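Local atomic coordinates of ionotropic glutamate receptor bacterial homologue (Nostoc punctiforme, PDB entry 2PYY), a protein that binds L-glutamate in the cleft of its two-lobed ligand-binding core, whose closure on the ligand probably opens the ion channel of the whole receptor. Residues L6-V11 with N60-G65; F81-F86 with A203-K208; K113-T118 with H130-L135. All coordinates share one frame; numbering follows the deposited sequence.

Contact 1. Residues L6-V11 with N60-G65; sequences LVATRV and NKVNLG. With GLU (glutamic acid), chain E.
Leu6 and Ala8 are tied to Asn63 and Leu64 by two backbone hydrogen bonds. Asn63 N gives its hydrogen to Leu6 O at 2.8 Å, and Ala8 N reaches Leu64 O at 2.9 Å. The second bond is the straighter, 167° at the hydrogen against 157°. Beside them Gly65 CA comes to 3.2 Å from Ala8 O in a CA-H...O contact. Further along the strand, Arg10 turns its guanidinium to the bound glutamate, NH2 lying 2.8 Å from OE1 of the ligand. The side-chain carboxylate of the ligand sits over one face of the guanidinium, with CD 3.2 Å above the plane and displaced toward the rim. Some distances at CZ are too short to be trusted in detail. An alanine in place of Arg10 would probably leave that carboxylate without this guanidinium and its charge. Strand 5-10 is the middle of a three-stranded parallel sheet, with 42-47 on its other flank, the 2-1-3 order found in lobes of the periplasmic binding protein fold. Outward from the backbone, the first torsion of Leu64 sets CG in the crowded position between N and carbonyl carbon (chi1 65°). Its CD1 lies 3.4 Å from Val7 CG1, tighter than normal van der Waals contact, and Trp31 of helix 26-38 touches both side chains. On the other face Ala8 CB meets Val62 CG2 at 4.0 Å under helix 50-58, where Val62 packs on Ala56 and Ile57 and Ala8 on Leu53. Leu6 CD2 rests 3.5 Å from Lys61 O at the edge.

Contact 2. Residues F81-F86 with A203-K208; sequences FSLPIF and ALLNLK
Leu204 against Ile85, and Leu205 against Leu83, make up much of the apolar part of this contact. Leu204 holds CG anti to its backbone N (chi1 -176°), and its CD2 enters among three residues of the 81-86 segment: it lies 4.0 Å from Ile85 CG2, with Leu83 CB and the carbonyl oxygens of Leu83 and Pro84 close by. Of these, Pro84 O is nearest to CD2, at 3.5 Å. The next residue, Leu205, crosses Leu83 at about a right angle, Leu83 CD1 touching Leu205 CD2 at 3.8 Å.

The polar part runs through one water. It donates to Pro84 O at 3.1 Å and accepts from Lys208 NZ at 2.7 Å; Lys208 also makes a cation-pi contact with Tyr213, whose hydroxyl is hydrogen-bonded to Ile85 O. Within the loop, Ser82 OG bonds to Leu83 O at 2.7 Å, while Ile85 and Phe86 form a classic beta bulge opposite Tyr186.

Leu83 also packs on Ile71, and Leu205 on Thr72, of the second subunit. No direct hydrogen bond joins segments 81-86 and 203-208, though Asn201, earlier on the same helix, takes Leu83 N. Between these two segments apolar packing is joined by one water bridge, and Leu83 and Leu205 also serve the subunit interface.

Contact 3. Residues K113-T118 with H130-L135; sequences KVVATT and HHISVL. With GLU (glutamic acid), chain E.
Val134 packs against Val115 and Thr117 of the neighbouring strand. Its CB stands 3.6 Å from Val115 O. CG2, anti to the backbone N, comes closer to the same oxygen, at 3.3 Å, and then meets Thr117 CG2 at 3.8 Å, the two side chains crossing at a slant; Leu127 of helix 122-129 packs on Val134 as well. Val115 O thus has Val134 carbons beside it, and it also accepts Leu135 N at 2.9 Å. That donor stands well above the carbonyl plane, 42° out of it. By contrast Val115 N approaches Ser133 O at 2.9 Å in the carbonyl plane and nearly straight, 170° at the hydrogen. Thr117 N continues the ladder to Leu135 O at 3.1 Å, and Val137 carries it one step further. Strands 114-118 and 133-137, with helix 122-129 between them, form a beta-alpha-beta crossover, and the parallel pair sits at one end of the chain's mixed sheet. Beyond it the sheet runs on: Val134 and Leu135 pair antiparallel with a strand of the third subunit. At the start of the strands Ile132 CG2 lies 4.0 Å from Val115 CG2, and a water donates to Lys113 O while accepting from Ser133 N. On the face opposite Val134, Ala116 CB rests against Leu135 CB. Thr117 OG1 is bonded to Val156 O of strand 154-158. At the far end, Thr118 OG1 sits between its backbone N and carbonyl carbon (chi1 60°) and donates to OE1 of the bound glutamate at 2.8 Å, the same carboxylate that lies over Arg10.

Overall arrangement
Contacts 1 and 2 lie on one lobe and contact 3 on the other, with the glutamate in the cleft between. Along the chain contact 1 closes first; segment 81-86 follows, then both strands of contact 3, and helix 197-209 returns to complete contact 2. Centres of contacts 1 and 2 are about 18 Å apart, those of 1 and 3 about 28 Å, and those of 2 and 3 about 33 Å, on opposite sides of the chain's centre. Contacts 1 and 3 belong to separate sheets yet both reach the ligand, through Arg10 and Thr118, whose side chains touch, consistent with lobes that close on glutamate as in related receptors. Contacts 2 and 3 instead face different neighbouring subunits.

Contact 1. Residues L6-V11 with N60-G65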
ATOM      1  N   LEU B   6     -21.675  11.991  -5.471  1.00 17.18           N
ATOM      2  CA  LEU B   6     -21.798  10.999  -4.418  1.00 16.09           C
ATOM      3  C   LEU B   6     -20.387  10.738  -3.920  1.00 13.50           C
ATOM      4  O   LEU B   6     -19.528  10.277  -4.671  1.00 13.95           O
ATOM      5  CB  LEU B   6     -22.433   9.721  -4.976  1.00 17.33           C
ATOM      6  CG  LEU B   6     -23.972   9.676  -4.901  1.00 19.57           C
ATOM      7  CD1 LEU B   6     -24.568  11.009  -5.285  1.00 22.88           C
ATOM      8  CD2 LEU B   6     -24.495   8.559  -5.797  1.00 19.77           C
ATOM      9  N   VAL B   7     -20.136  11.062  -2.657  1.00 13.96           N
ATOM     10  CA  VAL B   7     -18.808  10.869  -2.093  1.00 13.05           C
ATOM     11  C   VAL B   7     -18.822   9.812  -0.982  1.00 12.64           C
ATOM     12  O   VAL B   7     -19.546   9.952  -0.003  1.00 12.36           O
ATOM     13  CB  VAL B   7     -18.265  12.209  -1.547  1.00 12.91           C
ATOM     14  CG1 VAL B   7     -16.880  12.010  -0.946  1.00 11.18           C
ATOM     15  CG2 VAL B   7     -18.211  13.237  -2.678  1.00 12.87           C
ATOM     16  N   ALA B   8     -18.048   8.743  -1.160  1.00 12.69           N
ATOM     17  CA  ALA B   8     -17.982   7.688  -0.162  1.00 12.20           C
ATOM     18  C   ALA B   8     -17.092   8.141   0.982  1.00 11.92           C
ATOM     19  O   ALA B   8     -16.050   8.760   0.757  1.00 10.69           O
ATOM     20  CB  ALA B   8     -17.422   6.415  -0.773  1.00 13.23           C
ATOM     21  N   THR B   9     -17.514   7.852   2.208  1.00 12.51           N
ATOM     22  CA  THR B   9     -16.713   8.188   3.370  1.00 13.30           C
ATOM     23  C   THR B   9     -16.688   6.960   4.272  1.00 13.48           C
ATOM     24  O   THR B   9     -17.510   6.062   4.129  1.00 13.42           O
ATOM     25  CB  THR B   9     -17.280   9.399   4.160  1.00 15.13           C
ATOM     26  OG1 THR B   9     -18.491   9.039   4.843  1.00 18.74           O
ATOM     27  CG2 THR B   9     -17.545  10.561   3.218  1.00 17.62           C
ATOM     28  N   ARG B  10     -15.731   6.930   5.187  1.00 13.19           N
ATOM     29  CA  ARG B  10     -15.586   5.837   6.125  1.00 13.40           C
ATOM     30  C   ARG B  10     -15.213   6.520   7.440  1.00 14.15           C
ATOM     31  O   ARG B  10     -14.347   7.399   7.483  1.00 13.91           O
ATOM     32  CB  ARG B  10     -14.488   4.887   5.635  1.00 13.27           C
ATOM     33  CG  ARG B  10     -14.218   3.689   6.522  1.00 16.46           C
ATOM     34  CD  ARG B  10     -12.994   3.943   7.376  1.00 19.57           C
ATOM     35  NE  ARG B  10     -12.806   2.933   8.408  1.00 19.80           N
ATOM     36  CZ  ARG B  10     -12.618   1.638   8.177  1.00 22.09           C
ATOM     37  NH1 ARG B  10     -12.586   1.175   6.933  1.00 25.38           N
ATOM     38  NH2 ARG B  10     -12.481   0.793   9.194  1.00 16.21           N
ATOM     39  N   VAL B  11     -15.919   6.139   8.498  1.00 14.30           N
ATOM     40  CA  VAL B  11     -15.710   6.692   9.830  1.00 15.19           C
ATOM     41  C   VAL B  11     -14.396   6.204  10.429  1.00 16.57           C
ATOM     42  O   VAL B  11     -14.188   5.009  10.604  1.00 16.23           O
ATOM     43  CB  VAL B  11     -16.884   6.313  10.754  1.00 16.59           C
ATOM     44  CG1 VAL B  11     -16.677   6.916  12.149  1.00 16.14           C
ATOM     45  CG2 VAL B  11     -18.192   6.827  10.148  1.00 17.64           C
ATOM     46  N   ASN B  60     -19.211   1.841  -9.773  1.00 21.30           N
ATOM     47  CA  ASN B  60     -19.797   3.136 -10.109  1.00 22.17           C
ATOM     48  C   ASN B  60     -21.013   3.529  -9.253  1.00 19.28           C
ATOM     49  O   ASN B  60     -21.997   4.058  -9.777  1.00 16.42           O
ATOM     50  CB  ASN B  60     -20.182   3.172 -11.600  1.00 26.19           C
ATOM     51  CG  ASN B  60     -18.968   3.049 -12.532  1.00 32.91           C
ATOM     52  OD1 ASN B  60     -19.091   3.151 -13.765  1.00 37.38           O
ATOM     53  ND2 ASN B  60     -17.789   2.833 -11.945  1.00 37.72           N
ATOM     54  N   LYS B  61     -20.945   3.277  -7.945  1.00 20.25           N
ATOM     55  CA  LYS B  61     -22.037   3.636  -7.037  1.00 19.30           C
ATOM     56  C   LYS B  61     -21.760   5.001  -6.410  1.00 19.78           C
ATOM     57  O   LYS B  61     -22.640   5.605  -5.801  1.00 19.24           O
ATOM     58  CB  LYS B  61     -22.193   2.586  -5.931  1.00 21.87           C
ATOM     59  CG  LYS B  61     -22.915   1.314  -6.345  1.00 23.32           C
ATOM     60  CD  LYS B  61     -22.657   0.175  -5.359  1.00 26.78           C
ATOM     61  CE  LYS B  61     -23.155   0.490  -3.957  1.00 29.47           C
ATOM     62  NZ  LYS B  61     -24.634   0.690  -3.929  1.00 34.27           N
ATOM     63  N   VAL B  62     -20.521   5.469  -6.535  1.00 18.26           N
ATOM     64  CA  VAL B  62     -20.130   6.780  -6.016  1.00 17.02           C
ATOM     65  C   VAL B  62     -19.115   7.364  -6.982  1.00 18.34           C
ATOM     66  O   VAL B  62     -18.526   6.633  -7.784  1.00 17.22           O
ATOM     67  CB  VAL B  62     -19.462   6.707  -4.616  1.00 17.47           C
ATOM     68  CG1 VAL B  62     -20.463   6.259  -3.581  1.00 16.97           C
ATOM     69  CG2 VAL B  62     -18.261   5.774  -4.658  1.00 15.72           C
ATOM     70  N   ASN B  63     -18.881   8.667  -6.894  1.00 16.85           N
ATOM     71  CA  ASN B  63     -17.944   9.311  -7.802  1.00 17.13           C
ATOM     72  C   ASN B  63     -16.509   9.362  -7.305  1.00 16.27           C
ATOM     73  O   ASN B  63     -15.583   9.533  -8.095  1.00 17.46           O
ATOM     74  CB  ASN B  63     -18.442  10.720  -8.117  1.00 18.69           C
ATOM     75  CG  ASN B  63     -19.843  10.716  -8.700  1.00 18.39           C
ATOM     76  OD1 ASN B  63     -20.053  10.310  -9.854  1.00 20.27           O
ATOM     77  ND2 ASN B  63     -20.815  11.146  -7.901  1.00 15.60           N
ATOM     78  N   LEU B  64     -16.328   9.203  -6.000  1.00 15.64           N
ATOM     79  CA  LEU B  64     -14.999   9.246  -5.399  1.00 13.44           C
ATOM     80  C   LEU B  64     -15.171   8.953  -3.911  1.00 13.74           C
ATOM     81  O   LEU B  64     -16.287   8.858  -3.418  1.00 12.89           O
ATOM     82  CB  LEU B  64     -14.386  10.635  -5.583  1.00 14.48           C
ATOM     83  CG  LEU B  64     -15.206  11.675  -4.815  1.00 12.98           C
ATOM     84  CD1 LEU B  64     -14.561  11.909  -3.466  1.00 14.21           C
ATOM     85  CD2 LEU B  64     -15.292  12.960  -5.591  1.00 14.95           C
ATOM     86  N   GLY B  65     -14.064   8.819  -3.192  1.00 14.10           N
ATOM     87  CA  GLY B  65     -14.150   8.527  -1.774  1.00 12.87           C
ATOM     88  C   GLY B  65     -13.005   9.163  -1.011  1.00 13.33           C
ATOM     89  O   GLY B  65     -11.921   9.356  -1.555  1.00 14.45           O
TER
HETATM   90  N   GLU E2620      -5.293   3.746   5.951  1.00 16.95           N
HETATM   91  CA  GLU E2620      -5.950   2.409   6.030  1.00 17.76           C
HETATM   92  C   GLU E2620      -6.179   1.861   4.625  1.00 17.99           C
HETATM   93  O   GLU E2620      -6.285   2.683   3.690  1.00 17.78           O
HETATM   94  CB  GLU E2620      -7.294   2.523   6.752  1.00 18.83           C
HETATM   95  CG  GLU E2620      -7.987   1.185   6.991  1.00 17.19           C
HETATM   96  CD  GLU E2620      -9.388   1.338   7.570  1.00 17.15           C
HETATM   97  OE1 GLU E2620      -9.966   0.320   8.005  1.00 14.43           O
HETATM   98  OE2 GLU E2620      -9.909   2.474   7.583  1.00 15.35           O
HETATM   99  OXT GLU E2620      -6.255   0.625   4.470  1.00 18.44           O

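Contact 2. Residues F81-F86 with A203-K208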
ATOM      1  N   PHE B  81      -5.786   8.171  -7.880  1.00 14.75           N
ATOM      2  CA  PHE B  81      -5.658   8.920  -6.645  1.00 17.27           C
ATOM      3  C   PHE B  81      -5.297  10.374  -6.923  1.00 16.23           C
ATOM      4  O   PHE B  81      -4.638  10.676  -7.913  1.00 15.55           O
ATOM      5  CB  PHE B  81      -4.563   8.325  -5.754  1.00 16.41           C
ATOM      6  CG  PHE B  81      -5.006   7.150  -4.932  1.00 18.32           C
ATOM      7  CD1 PHE B  81      -4.710   5.855  -5.330  1.00 17.51           C
ATOM      8  CD2 PHE B  81      -5.727   7.340  -3.761  1.00 16.51           C
ATOM      9  CE1 PHE B  81      -5.125   4.757  -4.571  1.00 17.86           C
ATOM     10  CE2 PHE B  81      -6.149   6.252  -2.992  1.00 17.35           C
ATOM     11  CZ  PHE B  81      -5.848   4.961  -3.402  1.00 18.08           C
ATOM     12  N   SER B  82      -5.750  11.266  -6.050  1.00 15.79           N
ATOM     13  CA  SER B  82      -5.414  12.667  -6.171  1.00 17.03           C
ATOM     14  C   SER B  82      -4.034  12.724  -5.537  1.00 17.18           C
ATOM     15  O   SER B  82      -3.473  11.689  -5.151  1.00 17.06           O
ATOM     16  CB  SER B  82      -6.322  13.511  -5.307  1.00 17.08           C
ATOM     17  OG  SER B  82      -6.018  13.274  -3.940  1.00 15.63           O
ATOM     18  N   LEU B  83      -3.500  13.932  -5.421  1.00 17.42           N
ATOM     19  CA  LEU B  83      -2.224  14.135  -4.761  1.00 18.74           C
ATOM     20  C   LEU B  83      -2.483  13.765  -3.311  1.00 18.14           C
ATOM     21  O   LEU B  83      -3.610  13.845  -2.848  1.00 18.79           O
ATOM     22  CB  LEU B  83      -1.841  15.610  -4.836  1.00 15.46           C
ATOM     23  CG  LEU B  83      -1.414  16.051  -6.227  1.00 18.41           C
ATOM     24  CD1 LEU B  83      -1.349  17.586  -6.331  1.00 16.05           C
ATOM     25  CD2 LEU B  83      -0.074  15.422  -6.525  1.00 18.14           C
ATOM     26  N   PRO B  84      -1.449  13.354  -2.576  1.00 20.24           N
ATOM     27  CA  PRO B  84      -1.633  12.988  -1.167  1.00 19.24           C
ATOM     28  C   PRO B  84      -2.263  14.120  -0.351  1.00 18.21           C
ATOM     29  O   PRO B  84      -1.954  15.294  -0.565  1.00 17.76           O
ATOM     30  CB  PRO B  84      -0.212  12.653  -0.703  1.00 21.32           C
ATOM     31  CG  PRO B  84       0.672  13.402  -1.673  1.00 22.87           C
ATOM     32  CD  PRO B  84      -0.044  13.216  -2.987  1.00 20.63           C
ATOM     33  N   ILE B  85      -3.159  13.773   0.573  1.00 15.16           N
ATOM     34  CA  ILE B  85      -3.797  14.797   1.403  1.00 13.39           C
ATOM     35  C   ILE B  85      -3.246  14.759   2.814  1.00 12.08           C
ATOM     36  O   ILE B  85      -3.575  15.617   3.636  1.00 11.47           O
ATOM     37  CB  ILE B  85      -5.319  14.594   1.545  1.00 12.36           C
ATOM     38  CG1 ILE B  85      -5.584  13.208   2.155  1.00  9.76           C
ATOM     39  CG2 ILE B  85      -5.993  14.793   0.211  1.00 10.15           C
ATOM     40  CD1 ILE B  85      -7.020  12.909   2.438  1.00 13.32           C
ATOM     41  N   PHE B  86      -2.425  13.753   3.094  1.00 10.45           N
ATOM     42  CA  PHE B  86      -1.868  13.569   4.431  1.00 13.20           C
ATOM     43  C   PHE B  86      -0.715  12.564   4.429  1.00 13.37           C
ATOM     44  O   PHE B  86      -0.692  11.640   3.616  1.00 14.38           O
ATOM     45  CB  PHE B  86      -2.972  13.048   5.357  1.00 13.45           C
ATOM     46  CG  PHE B  86      -2.694  13.254   6.819  1.00 13.99           C
ATOM     47  CD1 PHE B  86      -3.133  14.407   7.468  1.00 15.78           C
ATOM     48  CD2 PHE B  86      -2.016  12.293   7.554  1.00 16.01           C
ATOM     49  CE1 PHE B  86      -2.903  14.594   8.839  1.00 16.49           C
ATOM     50  CE2 PHE B  86      -1.777  12.465   8.922  1.00 14.73           C
ATOM     51  CZ  PHE B  86      -2.225  13.621   9.564  1.00 15.42           C
ATOM     52  N   ALA B 203      -7.371  22.339  -6.665  1.00 18.99           N
ATOM     53  CA  ALA B 203      -7.980  22.892  -5.458  1.00 17.93           C
ATOM     54  C   ALA B 203      -7.093  22.680  -4.231  1.00 17.18           C
ATOM     55  O   ALA B 203      -6.807  23.621  -3.493  1.00 16.72           O
ATOM     56  CB  ALA B 203      -9.370  22.261  -5.217  1.00 17.52           C
ATOM     57  N   LEU B 204      -6.665  21.437  -4.015  1.00 16.95           N
ATOM     58  CA  LEU B 204      -5.807  21.100  -2.875  1.00 18.38           C
ATOM     59  C   LEU B 204      -4.529  21.939  -2.863  1.00 17.88           C
ATOM     60  O   LEU B 204      -4.100  22.430  -1.814  1.00 18.34           O
ATOM     61  CB  LEU B 204      -5.424  19.618  -2.918  1.00 21.05           C
ATOM     62  CG  LEU B 204      -4.602  19.083  -1.742  1.00 23.36           C
ATOM     63  CD1 LEU B 204      -5.420  19.187  -0.464  1.00 25.40           C
ATOM     64  CD2 LEU B 204      -4.211  17.618  -1.988  1.00 26.54           C
ATOM     65  N   LEU B 205      -3.911  22.076  -4.031  1.00 17.22           N
ATOM     66  CA  LEU B 205      -2.685  22.861  -4.145  1.00 18.68           C
ATOM     67  C   LEU B 205      -2.955  24.310  -3.715  1.00 19.22           C
ATOM     68  O   LEU B 205      -2.183  24.876  -2.952  1.00 21.39           O
ATOM     69  CB  LEU B 205      -2.138  22.804  -5.588  1.00 15.10           C
ATOM     70  CG  LEU B 205      -1.596  21.434  -6.035  1.00 14.20           C
ATOM     71  CD1 LEU B 205      -1.288  21.448  -7.520  1.00 12.92           C
ATOM     72  CD2 LEU B 205      -0.356  21.089  -5.215  1.00 14.68           C
ATOM     73  N   ASN B 206      -4.049  24.908  -4.182  1.00 20.53           N
ATOM     74  CA  ASN B 206      -4.335  26.282  -3.780  1.00 22.83           C
ATOM     75  C   ASN B 206      -4.607  26.368  -2.284  1.00 22.80           C
ATOM     76  O   ASN B 206      -4.180  27.318  -1.630  1.00 22.62           O
ATOM     77  CB  ASN B 206      -5.516  26.855  -4.560  1.00 24.19           C
ATOM     78  CG  ASN B 206      -5.176  27.098  -6.024  1.00 27.62           C
ATOM     79  OD1 ASN B 206      -4.042  27.475  -6.358  1.00 29.99           O
ATOM     80  ND2 ASN B 206      -6.153  26.901  -6.900  1.00 25.64           N
ATOM     81  N   LEU B 207      -5.309  25.371  -1.745  1.00 22.11           N
ATOM     82  CA  LEU B 207      -5.613  25.335  -0.321  1.00 24.32           C
ATOM     83  C   LEU B 207      -4.323  25.299   0.496  1.00 24.16           C
ATOM     84  O   LEU B 207      -4.246  25.872   1.580  1.00 25.70           O
ATOM     85  CB  LEU B 207      -6.482  24.115   0.019  1.00 25.17           C
ATOM     86  CG  LEU B 207      -7.948  24.158  -0.420  1.00 26.12           C
ATOM     87  CD1 LEU B 207      -8.656  22.876   0.011  1.00 24.16           C
ATOM     88  CD2 LEU B 207      -8.636  25.371   0.217  1.00 26.30           C
ATOM     89  N   LYS B 208      -3.304  24.623  -0.020  1.00 26.12           N
ATOM     90  CA  LYS B 208      -2.033  24.558   0.680  1.00 27.53           C
ATOM     91  C   LYS B 208      -1.308  25.895   0.541  1.00 29.67           C
ATOM     92  O   LYS B 208      -0.748  26.400   1.507  1.00 31.05           O
ATOM     93  CB  LYS B 208      -1.164  23.440   0.107  1.00 28.31           C
ATOM     94  CG  LYS B 208      -1.607  22.026   0.493  1.00 30.19           C
ATOM     95  CD  LYS B 208      -0.967  21.002  -0.424  1.00 29.55           C
ATOM     96  CE  LYS B 208      -1.212  19.582   0.047  1.00 32.49           C
ATOM     97  NZ  LYS B 208      -0.456  19.257   1.293  1.00 32.16           N
TER
HETATM   98  O   HOH W   1      -0.987  16.686   2.087  1.00 36.85           O

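Contact 3. Residues K113-T118 with H130-L135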
ATOM      1  N   LYS B 113       3.396 -13.718  17.429  1.00 37.71           N
ATOM      2  CA  LYS B 113       2.373 -13.043  18.230  1.00 36.86           C
ATOM      3  C   LYS B 113       1.102 -12.864  17.394  1.00 35.38           C
ATOM      4  O   LYS B 113       1.090 -13.166  16.202  1.00 35.07           O
ATOM      5  CB  LYS B 113       2.874 -11.662  18.667  1.00 38.75           C
ATOM      6  CG  LYS B 113       4.141 -11.674  19.498  1.00 42.93           C
ATOM      7  CD  LYS B 113       3.905 -12.295  20.866  1.00 44.71           C
ATOM      8  CE  LYS B 113       5.175 -12.278  21.694  1.00 46.27           C
ATOM      9  NZ  LYS B 113       4.967 -12.921  23.025  1.00 48.88           N
ATOM     10  N   VAL B 114       0.049 -12.361  18.032  1.00 32.91           N
ATOM     11  CA  VAL B 114      -1.238 -12.106  17.383  1.00 31.82           C
ATOM     12  C   VAL B 114      -1.529 -10.605  17.418  1.00 30.10           C
ATOM     13  O   VAL B 114      -1.666 -10.018  18.492  1.00 30.48           O
ATOM     14  CB  VAL B 114      -2.395 -12.828  18.104  1.00 31.67           C
ATOM     15  CG1 VAL B 114      -3.724 -12.410  17.491  1.00 32.44           C
ATOM     16  CG2 VAL B 114      -2.216 -14.344  17.996  1.00 32.19           C
ATOM     17  N   VAL B 115      -1.627  -9.996  16.241  1.00 28.00           N
ATOM     18  CA  VAL B 115      -1.885  -8.563  16.130  1.00 24.09           C
ATOM     19  C   VAL B 115      -3.261  -8.253  15.539  1.00 21.93           C
ATOM     20  O   VAL B 115      -3.597  -8.739  14.469  1.00 21.33           O
ATOM     21  CB  VAL B 115      -0.813  -7.900  15.260  1.00 23.06           C
ATOM     22  CG1 VAL B 115      -1.089  -6.412  15.137  1.00 20.38           C
ATOM     23  CG2 VAL B 115       0.559  -8.151  15.865  1.00 22.93           C
ATOM     24  N   ALA B 116      -4.045  -7.439  16.241  1.00 21.65           N
ATOM     25  CA  ALA B 116      -5.378  -7.068  15.781  1.00 21.43           C
ATOM     26  C   ALA B 116      -5.368  -5.790  14.953  1.00 20.40           C
ATOM     27  O   ALA B 116      -4.572  -4.881  15.191  1.00 18.26           O
ATOM     28  CB  ALA B 116      -6.304  -6.897  16.965  1.00 21.69           C
ATOM     29  N   THR B 117      -6.257  -5.739  13.967  1.00 19.22           N
ATOM     30  CA  THR B 117      -6.395  -4.579  13.102  1.00 17.41           C
ATOM     31  C   THR B 117      -7.696  -4.744  12.316  1.00 17.89           C
ATOM     32  O   THR B 117      -8.383  -5.766  12.442  1.00 18.09           O
ATOM     33  CB  THR B 117      -5.181  -4.441  12.137  1.00 17.60           C
ATOM     34  OG1 THR B 117      -5.190  -3.136  11.542  1.00 16.01           O
ATOM     35  CG2 THR B 117      -5.234  -5.493  11.038  1.00 16.18           C
ATOM     36  N   THR B 118      -8.042  -3.745  11.516  1.00 16.60           N
ATOM     37  CA  THR B 118      -9.272  -3.817  10.734  1.00 15.68           C
ATOM     38  C   THR B 118      -9.120  -4.705   9.505  1.00 15.05           C
ATOM     39  O   THR B 118      -8.061  -4.762   8.888  1.00 12.54           O
ATOM     40  CB  THR B 118      -9.755  -2.411  10.277  1.00 15.04           C
ATOM     41  OG1 THR B 118      -8.749  -1.790   9.477  1.00 15.41           O
ATOM     42  CG2 THR B 118     -10.051  -1.528  11.480  1.00 12.29           C
ATOM     43  N   HIS B 130       4.104 -10.282   6.190  1.00 31.44           N
ATOM     44  CA  HIS B 130       5.263 -10.477   7.052  1.00 32.79           C
ATOM     45  C   HIS B 130       5.044 -11.694   7.940  1.00 32.18           C
ATOM     46  O   HIS B 130       5.644 -11.822   9.004  1.00 31.28           O
ATOM     47  CB  HIS B 130       5.512  -9.242   7.911  1.00 35.11           C
ATOM     48  CG  HIS B 130       6.014  -8.069   7.131  1.00 38.30           C
ATOM     49  ND1 HIS B 130       7.149  -7.372   7.480  1.00 40.33           N
ATOM     50  CD2 HIS B 130       5.555  -7.498   5.992  1.00 39.32           C
ATOM     51  CE1 HIS B 130       7.373  -6.424   6.586  1.00 40.14           C
ATOM     52  NE2 HIS B 130       6.419  -6.479   5.673  1.00 39.59           N
ATOM     53  N   HIS B 131       4.156 -12.573   7.487  1.00 31.19           N
ATOM     54  CA  HIS B 131       3.821 -13.802   8.186  1.00 30.25           C
ATOM     55  C   HIS B 131       3.516 -13.661   9.670  1.00 28.77           C
ATOM     56  O   HIS B 131       3.944 -14.477  10.474  1.00 26.77           O
ATOM     57  CB  HIS B 131       4.935 -14.832   7.964  1.00 31.67           C
ATOM     58  CG  HIS B 131       5.048 -15.294   6.542  1.00 33.47           C
ATOM     59  ND1 HIS B 131       5.536 -14.491   5.533  1.00 33.05           N
ATOM     60  CD2 HIS B 131       4.712 -16.470   5.958  1.00 35.76           C
ATOM     61  CE1 HIS B 131       5.496 -15.151   4.390  1.00 34.99           C
ATOM     62  NE2 HIS B 131       5.001 -16.354   4.619  1.00 36.42           N
ATOM     63  N   ILE B 132       2.757 -12.627  10.024  1.00 28.23           N
ATOM     64  CA  ILE B 132       2.361 -12.393  11.413  1.00 25.62           C
ATOM     65  C   ILE B 132       0.880 -12.765  11.551  1.00 25.17           C
ATOM     66  O   ILE B 132       0.070 -12.419  10.693  1.00 23.85           O
ATOM     67  CB  ILE B 132       2.493 -10.904  11.801  1.00 26.66           C
ATOM     68  CG1 ILE B 132       3.900 -10.394  11.469  1.00 28.52           C
ATOM     69  CG2 ILE B 132       2.173 -10.720  13.277  1.00 24.37           C
ATOM     70  CD1 ILE B 132       4.992 -11.133  12.189  1.00 29.73           C
ATOM     71  N   SER B 133       0.537 -13.459  12.634  1.00 22.96           N
ATOM     72  CA  SER B 133      -0.838 -13.853  12.891  1.00 22.76           C
ATOM     73  C   SER B 133      -1.639 -12.588  13.160  1.00 22.81           C
ATOM     74  O   SER B 133      -1.317 -11.798  14.054  1.00 22.52           O
ATOM     75  CB  SER B 133      -0.917 -14.798  14.092  1.00 21.78           C
ATOM     76  OG  SER B 133      -0.375 -16.072  13.763  1.00 24.15           O
ATOM     77  N   VAL B 134      -2.686 -12.400  12.370  1.00 21.08           N
ATOM     78  CA  VAL B 134      -3.513 -11.210  12.482  1.00 19.70           C
ATOM     79  C   VAL B 134      -4.996 -11.474  12.702  1.00 18.91           C
ATOM     80  O   VAL B 134      -5.618 -12.290  12.020  1.00 18.62           O
ATOM     81  CB  VAL B 134      -3.353 -10.335  11.219  1.00 18.83           C
ATOM     82  CG1 VAL B 134      -3.627 -11.175   9.976  1.00 18.73           C
ATOM     83  CG2 VAL B 134      -4.309  -9.138  11.277  1.00 20.26           C
ATOM     84  N   LEU B 135      -5.543 -10.743  13.664  1.00 19.38           N
ATOM     85  CA  LEU B 135      -6.947 -10.818  14.020  1.00 20.05           C
ATOM     86  C   LEU B 135      -7.637  -9.667  13.299  1.00 20.90           C
ATOM     87  O   LEU B 135      -7.664  -8.540  13.789  1.00 18.89           O
ATOM     88  CB  LEU B 135      -7.110 -10.658  15.527  1.00 19.74           C
ATOM     89  CG  LEU B 135      -8.545 -10.668  16.008  1.00 21.41           C
ATOM     90  CD1 LEU B 135      -9.138 -12.055  15.818  1.00 21.37           C
ATOM     91  CD2 LEU B 135      -8.605 -10.264  17.476  1.00 21.77           C
TER
HETATM   92  N   GLU E2620      -5.293   3.746   5.951  1.00 16.95           N
HETATM   93  CA  GLU E2620      -5.950   2.409   6.030  1.00 17.76           C
HETATM   94  C   GLU E2620      -6.179   1.861   4.625  1.00 17.99           C
HETATM   95  O   GLU E2620      -6.285   2.683   3.690  1.00 17.78           O
HETATM   96  CB  GLU E2620      -7.294   2.523   6.752  1.00 18.83           C
HETATM   97  CG  GLU E2620      -7.987   1.185   6.991  1.00 17.19           C
HETATM   98  CD  GLU E2620      -9.388   1.338   7.570  1.00 17.15           C
HETATM   99  OE1 GLU E2620      -9.966   0.320   8.005  1.00 14.43           O
HETATM  100  OE2 GLU E2620      -9.909   2.474   7.583  1.00 15.35           O
HETATM  101  OXT GLU E2620      -6.255   0.625   4.470  1.00 18.44           O
HETATM  102  O   HOH W   2       2.843 -14.236  14.308  1.00 35.98           O